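Local coordinates for mandelate racemase/muconate lactonizing enzyme, C-terminal domain protein (Paracoccus denitrificans, PDB 4DWD) that binds magnesium and, as a member of the enolase superfamily related to mandelate racemase, may act as a hydro-lyase, at residues D259-G264 against H291-V296; D327-G332 against A340-G345; L69-L74 against D104-L109. All coordinates share one frame; numbering follows the deposited sequence.

Contact 1 of 3, residues D259-G264 against H291-V296; sequences DLILSG and HGVEFV
I261 is the residue that both partners in 291-296 lean on. Its CG2 methyl lies 3.7 Å from CB of H291 and also meets CG and ND1 of that ring, approaching it obliquely. Its other branch runs to V293: CD1 of I261 stops 3.9 Å from CG2 of V293. CG2 of I261 touches the second valine methyl, CG1, as well. A chi1 of -70° sets CG2 anti to the backbone N, where it fits between H291 and V293 CG1, while CG1 and CD1 go to V293 CG2. L262 adds a looser contact from beside I261, with its CD2 4.0 Å from CE1 of H291. An alanine in place of I261 would probably leave the V293 methyls and CB of H291 without their main apolar neighbour and L262 alone against the ring, opening a gap between the helix 254-263 and the turn at 291-293.

Behind this first shell, I261 also rests on V268 of the strand 267-268, and V293 on A288 of the helix 277-291. The polar end of H291 is engaged by a neighbouring subunit: NE2 is hydrogen-bonded to NE2 of H291 in the third subunit, where L262 also packs on its own counterpart. The helix holding I261 ends at G264 in a Schellman motif, with G264 N bonded to I261 O at 3.0 Å. The positive phi there favours glycine. S263 OG turns back onto L260 O at 2.7 Å, tilted 24° from the carbonyl plane.

E294 and V296 pair through their backbones with the 267-268 strand, which is parallel to 294-295. The end of helix 254-263 packs on the turn after helix 277-291, which leads into strand 294-295, as outer helices do in the beta/alpha barrel of the enolase superfamily.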
loop_
_atom_site.group_PDB
_atom_site.type_symbol
_atom_site.label_atom_id
_atom_site.label_comp_id
_atom_site.label_asym_id
_atom_site.label_seq_id
_atom_site.Cartn_x
_atom_site.Cartn_y
_atom_site.Cartn_z
ATOM N N ASP B 259 3.783 -16.611 1.014
ATOM C CA ASP B 259 2.666 -15.867 0.431
ATOM C C ASP B 259 1.428 -15.913 1.332
ATOM O O ASP B 259 0.713 -14.916 1.453
ATOM C CB ASP B 259 2.324 -16.395 -0.965
ATOM C CG ASP B 259 3.363 -15.995 -2.010
ATOM O OD1 ASP B 259 4.015 -14.954 -1.834
ATOM O OD2 ASP B 259 3.533 -16.732 -3.005
ATOM N N LEU B 260 1.191 -17.059 1.969
ATOM C CA LEU B 260 0.059 -17.179 2.870
ATOM C C LEU B 260 0.229 -16.252 4.074
ATOM O O LEU B 260 -0.714 -15.591 4.500
ATOM C CB LEU B 260 -0.091 -18.645 3.290
ATOM C CG LEU B 260 -1.287 -18.993 4.176
ATOM C CD1 LEU B 260 -2.600 -18.791 3.442
ATOM C CD2 LEU B 260 -1.155 -20.436 4.635
ATOM N N ILE B 261 1.444 -16.192 4.606
ATOM C CA ILE B 261 1.738 -15.298 5.720
ATOM C C ILE B 261 1.561 -13.838 5.273
ATOM O O ILE B 261 0.927 -13.035 5.972
ATOM C CB ILE B 261 3.157 -15.567 6.242
ATOM C CG1 ILE B 261 3.180 -16.931 6.942
ATOM C CG2 ILE B 261 3.611 -14.453 7.173
ATOM C CD1 ILE B 261 4.588 -17.380 7.306
ATOM N N LEU B 262 2.098 -13.483 4.103
ATOM C CA LEU B 262 1.988 -12.096 3.665
ATOM C C LEU B 262 0.533 -11.676 3.417
ATOM O O LEU B 262 0.190 -10.503 3.579
ATOM C CB LEU B 262 2.890 -11.812 2.454
ATOM C CG LEU B 262 4.417 -11.863 2.650
ATOM C CD1 LEU B 262 5.103 -11.393 1.367
ATOM C CD2 LEU B 262 4.940 -11.113 3.867
ATOM N N SER B 263 -0.322 -12.643 3.078
ATOM C CA SER B 263 -1.727 -12.338 2.855
ATOM C C SER B 263 -2.448 -11.929 4.128
ATOM O O SER B 263 -3.510 -11.304 4.064
ATOM C CB SER B 263 -2.457 -13.532 2.224
ATOM O OG SER B 263 -2.834 -14.500 3.198
ATOM N N GLY B 264 -1.897 -12.300 5.284
ATOM C CA GLY B 264 -2.512 -11.912 6.559
ATOM C C GLY B 264 -2.758 -13.031 7.546
ATOM O O GLY B 264 -3.192 -12.777 8.653
ATOM N N HIS B 291 8.397 -14.312 11.013
ATOM C CA HIS B 291 7.225 -13.448 10.772
ATOM C C HIS B 291 6.263 -13.301 11.928
ATOM O O HIS B 291 5.264 -12.578 11.818
ATOM C CB HIS B 291 6.464 -13.931 9.534
ATOM C CG HIS B 291 7.147 -13.607 8.229
ATOM N ND1 HIS B 291 6.953 -12.433 7.578
ATOM C CD2 HIS B 291 8.037 -14.350 7.452
ATOM C CE1 HIS B 291 7.683 -12.430 6.444
ATOM N NE2 HIS B 291 8.358 -13.594 6.372
ATOM N N GLY B 292 6.541 -13.969 13.049
ATOM C CA GLY B 292 5.675 -13.859 14.228
ATOM C C GLY B 292 4.326 -14.532 14.047
ATOM O O GLY B 292 3.314 -14.015 14.493
ATOM N N VAL B 293 4.310 -15.676 13.380
ATOM C CA VAL B 293 3.073 -16.411 13.197
ATOM C C VAL B 293 3.153 -17.737 13.945
ATOM O O VAL B 293 4.243 -18.319 14.093
ATOM C CB VAL B 293 2.695 -16.615 11.705
ATOM C CG1 VAL B 293 2.763 -15.321 10.903
ATOM C CG2 VAL B 293 3.518 -17.677 11.054
ATOM N N GLU B 294 1.998 -18.204 14.404
ATOM C CA GLU B 294 1.903 -19.501 15.077
ATOM C C GLU B 294 2.152 -20.651 14.107
ATOM O O GLU B 294 1.800 -20.575 12.936
ATOM C CB GLU B 294 0.522 -19.683 15.713
ATOM C CG GLU B 294 0.230 -18.800 16.920
ATOM C CD GLU B 294 -1.178 -19.037 17.430
ATOM O OE1 GLU B 294 -1.402 -20.045 18.144
ATOM O OE2 GLU B 294 -2.071 -18.233 17.105
ATOM N N PHE B 295 2.758 -21.715 14.616
ATOM C CA PHE B 295 3.095 -22.900 13.818
ATOM C C PHE B 295 2.408 -24.129 14.419
ATOM O O PHE B 295 2.786 -24.595 15.499
ATOM C CB PHE B 295 4.614 -23.067 13.777
ATOM C CG PHE B 295 5.083 -24.109 12.819
ATOM C CD1 PHE B 295 5.057 -23.869 11.440
ATOM C CD2 PHE B 295 5.569 -25.326 13.288
ATOM C CE1 PHE B 295 5.502 -24.829 10.555
ATOM C CE2 PHE B 295 6.028 -26.292 12.399
ATOM C CZ PHE B 295 5.988 -26.038 11.029
ATOM N N VAL B 296 1.358 -24.609 13.754
ATOM C CA VAL B 296 0.468 -25.636 14.308
ATOM C C VAL B 296 0.186 -26.660 13.192
ATOM O O VAL B 296 -0.827 -26.583 12.512
ATOM C CB VAL B 296 -0.855 -25.031 14.852
ATOM C CG1 VAL B 296 -1.723 -26.109 15.508
ATOM C CG2 VAL B 296 -0.580 -23.888 15.838
#

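Contact 2 of 3, residues D327-G332 against A340-G345; sequences DRWDRG and AEPVDG
W329 reaches across to 340-342 with its six-membered ring. The side chain leaves CB with CG between the backbone N and the carbonyl carbon (chi1 49°), which turns the indole toward A340. CD2 passes the A340 carbonyl at some distance. CE3 comes closer, 3.3 Å from A340 O, and the oxygen approaches the ring obliquely. A water spans the two backbones, donating to W329 O at 2.6 Å and to A340 O at 2.7 Å. CZ3 then meets the aliphatic part of E341, with CG at 4.0 Å. E341 crosses the indole at about a right angle, and its OE1 makes a salt bridge with R333. Both segments belong to the long connection between strands 323-325 and 346-348, in the C-terminal barrel domain of the enolase superfamily. At the far rim, CD of P342 stands over one face near CH2 in a CH-pi contact, 4.2 Å from the centroid of the six-membered ring and 18° off its normal. On the five-membered side of the indole, W329 NE1 is hydrogen-bonded to E154.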
loop_
_atom_site.group_PDB
_atom_site.type_symbol
_atom_site.label_atom_id
_atom_site.label_comp_id
_atom_site.label_asym_id
_atom_site.label_seq_id
_atom_site.Cartn_x
_atom_site.Cartn_y
_atom_site.Cartn_z
ATOM N N ASP B 327 -9.242 -38.565 13.408
ATOM C CA ASP B 327 -10.169 -39.692 13.486
ATOM C C ASP B 327 -9.529 -41.036 13.190
ATOM O O ASP B 327 -8.599 -41.140 12.400
ATOM C CB ASP B 327 -11.336 -39.486 12.520
ATOM C CG ASP B 327 -11.872 -38.063 12.549
ATOM O OD1 ASP B 327 -11.187 -37.172 12.007
ATOM O OD2 ASP B 327 -12.970 -37.849 13.102
ATOM N N ARG B 328 -10.055 -42.068 13.841
ATOM C CA ARG B 328 -9.692 -43.453 13.542
ATOM C C ARG B 328 -8.201 -43.726 13.675
ATOM O O ARG B 328 -7.616 -44.484 12.894
ATOM C CB ARG B 328 -10.215 -43.875 12.157
ATOM C CG ARG B 328 -11.724 -43.770 11.987
ATOM C CD ARG B 328 -12.478 -44.657 12.966
ATOM N NE ARG B 328 -11.892 -45.997 13.066
ATOM C CZ ARG B 328 -12.209 -47.027 12.284
ATOM N NH1 ARG B 328 -13.128 -46.891 11.330
ATOM N NH2 ARG B 328 -11.610 -48.200 12.460
ATOM N N TRP B 329 -7.598 -43.124 14.694
ATOM C CA TRP B 329 -6.198 -43.369 14.987
ATOM C C TRP B 329 -5.921 -44.807 15.365
ATOM O O TRP B 329 -4.770 -45.245 15.312
ATOM C CB TRP B 329 -5.671 -42.393 16.038
ATOM C CG TRP B 329 -6.513 -42.234 17.292
ATOM C CD1 TRP B 329 -7.541 -41.314 17.532
ATOM C CD2 TRP B 329 -6.362 -42.977 18.551
ATOM N NE1 TRP B 329 -8.039 -41.462 18.810
ATOM C CE2 TRP B 329 -7.378 -42.444 19.471
ATOM C CE3 TRP B 329 -5.528 -44.005 18.986
ATOM C CZ2 TRP B 329 -7.521 -42.922 20.765
ATOM C CZ3 TRP B 329 -5.686 -44.482 20.293
ATOM C CH2 TRP B 329 -6.666 -43.960 21.157
ATOM N N ASP B 330 -6.969 -45.553 15.732
ATOM C CA ASP B 330 -6.858 -46.992 15.993
ATOM C C ASP B 330 -6.276 -47.755 14.805
ATOM O O ASP B 330 -5.685 -48.823 14.990
ATOM C CB ASP B 330 -8.229 -47.585 16.372
ATOM C CG ASP B 330 -9.249 -47.496 15.232
ATOM O OD1 ASP B 330 -9.717 -48.542 14.745
ATOM O OD2 ASP B 330 -9.602 -46.383 14.821
ATOM N N ARG B 331 -6.433 -47.212 13.596
ATOM C CA ARG B 331 -5.957 -47.893 12.385
ATOM C C ARG B 331 -4.429 -47.974 12.309
ATOM O O ARG B 331 -3.888 -48.642 11.432
ATOM C CB ARG B 331 -6.530 -47.256 11.107
ATOM C CG ARG B 331 -5.833 -45.970 10.678
ATOM C CD ARG B 331 -6.555 -45.288 9.517
ATOM N NE ARG B 331 -5.878 -44.070 9.056
ATOM C CZ ARG B 331 -5.907 -42.896 9.682
ATOM N NH1 ARG B 331 -6.560 -42.766 10.830
ATOM N NH2 ARG B 331 -5.265 -41.844 9.163
ATOM N N GLY B 332 -3.742 -47.297 13.230
ATOM C CA GLY B 332 -2.291 -47.447 13.354
ATOM C C GLY B 332 -1.878 -48.892 13.598
ATOM O O GLY B 332 -0.807 -49.322 13.166
ATOM N N ALA B 340 0.313 -43.679 17.420
ATOM C CA ALA B 340 -0.205 -42.617 18.281
ATOM C C ALA B 340 -1.285 -43.117 19.237
ATOM O O ALA B 340 -2.266 -43.728 18.820
ATOM C CB ALA B 340 -0.762 -41.487 17.428
ATOM N N GLU B 341 -1.094 -42.836 20.521
ATOM C CA GLU B 341 -2.040 -43.254 21.564
ATOM C C GLU B 341 -1.779 -42.382 22.781
ATOM O O GLU B 341 -0.766 -42.555 23.463
ATOM C CB GLU B 341 -1.855 -44.736 21.893
ATOM C CG GLU B 341 -2.787 -45.309 22.951
ATOM C CD GLU B 341 -2.655 -46.819 23.055
ATOM O OE1 GLU B 341 -2.095 -47.440 22.122
ATOM O OE2 GLU B 341 -3.102 -47.391 24.069
ATOM N N PRO B 342 -2.681 -41.426 23.052
ATOM C CA PRO B 342 -2.402 -40.494 24.143
ATOM C C PRO B 342 -2.482 -41.167 25.519
ATOM O O PRO B 342 -3.242 -42.118 25.697
ATOM C CB PRO B 342 -3.507 -39.444 23.993
ATOM C CG PRO B 342 -4.631 -40.166 23.332
ATOM C CD PRO B 342 -4.009 -41.203 22.443
ATOM N N VAL B 343 -1.677 -40.677 26.458
ATOM C CA VAL B 343 -1.706 -41.112 27.853
ATOM C C VAL B 343 -1.841 -39.844 28.688
ATOM O O VAL B 343 -1.022 -38.930 28.564
ATOM C CB VAL B 343 -0.410 -41.863 28.229
ATOM C CG1 VAL B 343 -0.367 -42.173 29.721
ATOM C CG2 VAL B 343 -0.275 -43.144 27.417
ATOM N N ASP B 344 -2.892 -39.771 29.509
ATOM C CA ASP B 344 -3.167 -38.575 30.314
ATOM C C ASP B 344 -3.183 -37.314 29.452
ATOM O O ASP B 344 -2.693 -36.254 29.866
ATOM C CB ASP B 344 -2.154 -38.432 31.467
ATOM C CG ASP B 344 -2.203 -39.594 32.449
ATOM O OD1 ASP B 344 -3.247 -40.278 32.536
ATOM O OD2 ASP B 344 -1.189 -39.822 33.142
ATOM N N GLY B 345 -3.730 -37.457 28.240
ATOM C CA GLY B 345 -3.899 -36.347 27.302
ATOM C C GLY B 345 -2.644 -35.899 26.571
ATOM O O GLY B 345 -2.654 -34.847 25.924
HETATM O O HOH W 1 -2.898 -45.706 17.100
#

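Contact 3 of 3, residues L69-L74 against D104-L109; sequences LDHAVL and DLKGKL
L69 packs on K106 and L109 of the helix 90-110. Its CD2 lies 3.7 Å from CG of K106 and also touches CD, so the leucine meets the aliphatic part of the lysine, the two side chains crossing at about a right angle. Its CG is 4.1 Å from CD2 of L109, one turn further along that helix. L109 also packs on L3, and L69 on Q112 of the third subunit.

The polar contacts gather at the end of K106. The lysine has CG anti to its own N (chi1 175°), and the chain stays extended all the way, which carries NZ past L69. There a water bridges the segments: it accepts from K106 NZ at 2.9 Å and lies 2.9 Å from L69 O, to which it can donate, though it has other acceptors in reach. NZ also has a hydrogen bond to L117 O of the third subunit. H71 comes near the same amine. Its NE2 is 4.2 Å from NZ, which stands at the ring edge near its plane, too far for a direct bond. The imidazole ring itself meets the W103 ring, with planes at about 50°, and touches D99 and L102 of the helix 90-110.

Further out, D70 precedes the helix 71-81 and forms a salt bridge with K116 of the third subunit. Both segments lie in the N-terminal domain characteristic of this superfamily, and they join the start of one helix to the later part of another.

The lysine's two halves thus do different work: the methylenes pack on L69, and the ammonium is held by a water and a neighbouring subunit's carbonyl. A cationic H71 so near would probably be disfavoured.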
loop_
_atom_site.group_PDB
_atom_site.type_symbol
_atom_site.label_atom_id
_atom_site.label_comp_id
_atom_site.label_asym_id
_atom_site.label_seq_id
_atom_site.Cartn_x
_atom_site.Cartn_y
_atom_site.Cartn_z
ATOM N N LEU B 69 23.408 -39.447 4.421
ATOM C CA LEU B 69 23.585 -38.144 5.055
ATOM C C LEU B 69 23.376 -36.960 4.115
ATOM O O LEU B 69 23.148 -35.841 4.586
ATOM C CB LEU B 69 24.950 -38.050 5.736
ATOM C CG LEU B 69 25.135 -38.925 6.986
ATOM C CD1 LEU B 69 26.541 -38.782 7.531
ATOM C CD2 LEU B 69 24.130 -38.596 8.080
ATOM N N ASP B 70 23.420 -37.205 2.802
ATOM C CA ASP B 70 23.287 -36.137 1.805
ATOM C C ASP B 70 21.822 -35.823 1.493
ATOM O O ASP B 70 21.521 -35.297 0.433
ATOM C CB ASP B 70 24.023 -36.518 0.505
ATOM C CG ASP B 70 25.531 -36.454 0.637
ATOM O OD1 ASP B 70 26.019 -35.911 1.652
ATOM O OD2 ASP B 70 26.228 -36.944 -0.286
ATOM N N HIS B 71 20.921 -36.112 2.427
ATOM C CA HIS B 71 19.475 -36.011 2.157
ATOM C C HIS B 71 19.015 -34.692 1.579
ATOM O O HIS B 71 18.171 -34.674 0.677
ATOM C CB HIS B 71 18.661 -36.347 3.418
ATOM C CG HIS B 71 18.805 -35.332 4.530
ATOM N ND1 HIS B 71 18.009 -34.252 4.641
ATOM C CD2 HIS B 71 19.712 -35.261 5.588
ATOM C CE1 HIS B 71 18.387 -33.527 5.714
ATOM N NE2 HIS B 71 19.425 -34.152 6.291
ATOM N N ALA B 72 19.540 -33.576 2.081
ATOM C CA ALA B 72 19.047 -32.265 1.652
ATOM C C ALA B 72 19.450 -31.963 0.220
ATOM O O ALA B 72 18.622 -31.546 -0.591
ATOM C CB ALA B 72 19.511 -31.161 2.598
ATOM N N VAL B 73 20.724 -32.178 -0.101
ATOM C CA VAL B 73 21.190 -31.981 -1.470
ATOM C C VAL B 73 20.468 -32.955 -2.411
ATOM O O VAL B 73 20.013 -32.568 -3.483
ATOM C CB VAL B 73 22.714 -32.137 -1.586
ATOM C CG1 VAL B 73 23.171 -32.028 -3.036
ATOM C CG2 VAL B 73 23.407 -31.088 -0.743
ATOM N N LEU B 74 20.342 -34.219 -2.004
ATOM C CA LEU B 74 19.679 -35.197 -2.874
ATOM C C LEU B 74 18.234 -34.819 -3.156
ATOM O O LEU B 74 17.799 -34.844 -4.307
ATOM C CB LEU B 74 19.718 -36.597 -2.259
ATOM C CG LEU B 74 21.090 -37.245 -2.152
ATOM C CD1 LEU B 74 21.042 -38.443 -1.212
ATOM C CD2 LEU B 74 21.585 -37.654 -3.536
ATOM N N ASP B 104 15.030 -41.054 9.463
ATOM C CA ASP B 104 14.946 -42.266 10.294
ATOM C C ASP B 104 16.266 -43.059 10.170
ATOM O O ASP B 104 16.883 -43.444 11.185
ATOM C CB ASP B 104 13.728 -43.094 9.855
ATOM C CG ASP B 104 13.357 -44.199 10.839
ATOM O OD1 ASP B 104 13.666 -44.100 12.049
ATOM O OD2 ASP B 104 12.716 -45.170 10.378
ATOM N N LEU B 105 16.731 -43.249 8.935
ATOM C CA LEU B 105 18.020 -43.917 8.709
ATOM C C LEU B 105 19.185 -43.182 9.360
ATOM O O LEU B 105 20.058 -43.808 9.972
ATOM C CB LEU B 105 18.315 -44.121 7.217
ATOM C CG LEU B 105 17.733 -45.344 6.531
ATOM C CD1 LEU B 105 17.964 -45.258 5.036
ATOM C CD2 LEU B 105 18.313 -46.627 7.120
ATOM N N LYS B 106 19.194 -41.856 9.218
ATOM C CA LYS B 106 20.232 -41.032 9.819
ATOM C C LYS B 106 20.288 -41.191 11.345
ATOM O O LYS B 106 21.370 -41.338 11.923
ATOM C CB LYS B 106 20.016 -39.569 9.410
ATOM C CG LYS B 106 20.968 -38.601 10.086
ATOM C CD LYS B 106 20.713 -37.190 9.605
ATOM C CE LYS B 106 21.506 -36.206 10.442
ATOM N NZ LYS B 106 21.320 -34.809 9.945
ATOM N N GLY B 107 19.132 -41.159 12.008
ATOM C CA GLY B 107 19.089 -41.340 13.455
ATOM C C GLY B 107 19.624 -42.706 13.857
ATOM O O GLY B 107 20.371 -42.819 14.820
ATOM N N LYS B 108 19.238 -43.742 13.118
ATOM C CA LYS B 108 19.773 -45.087 13.370
ATOM C C LYS B 108 21.289 -45.136 13.138
ATOM O O LYS B 108 22.022 -45.682 13.963
ATOM C CB LYS B 108 19.022 -46.135 12.544
ATOM C CG LYS B 108 17.556 -46.257 12.933
ATOM C CD LYS B 108 16.839 -47.291 12.084
ATOM C CE LYS B 108 15.356 -47.303 12.425
ATOM N NZ LYS B 108 14.681 -48.491 11.831
ATOM N N LEU B 109 21.763 -44.553 12.034
ATOM C CA LEU B 109 23.213 -44.499 11.760
ATOM C C LEU B 109 23.971 -43.837 12.908
ATOM O O LEU B 109 25.007 -44.340 13.350
ATOM C CB LEU B 109 23.512 -43.750 10.444
ATOM C CG LEU B 109 24.991 -43.404 10.149
ATOM C CD1 LEU B 109 25.845 -44.661 9.971
ATOM C CD2 LEU B 109 25.119 -42.482 8.942
HETATM O O HOH W 2 22.533 -35.161 7.382
#

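Contacts 1 and 2 fall in the C-terminal barrel domain, on opposite sides of the chain's centre and 29 Å apart, centre to centre. Contact 3 belongs to the N-terminal domain, 29 Å from contact 1 and 28 Å from contact 2. Nearest atoms are about 14 to 15 Å apart. Contacts 1 and 3 both meet the third subunit, whereas no other chain touches contact 2. Contacts 1 and 2 lie away from the metal-binding residues D197, E223 and E249. Contact 3, by contrast, has the L69 side chain about 5 Å from that of E67, a residue seen to bind calcium, though none is bound here. A bound magnesium ion is about 11 Å from the L262 side chain.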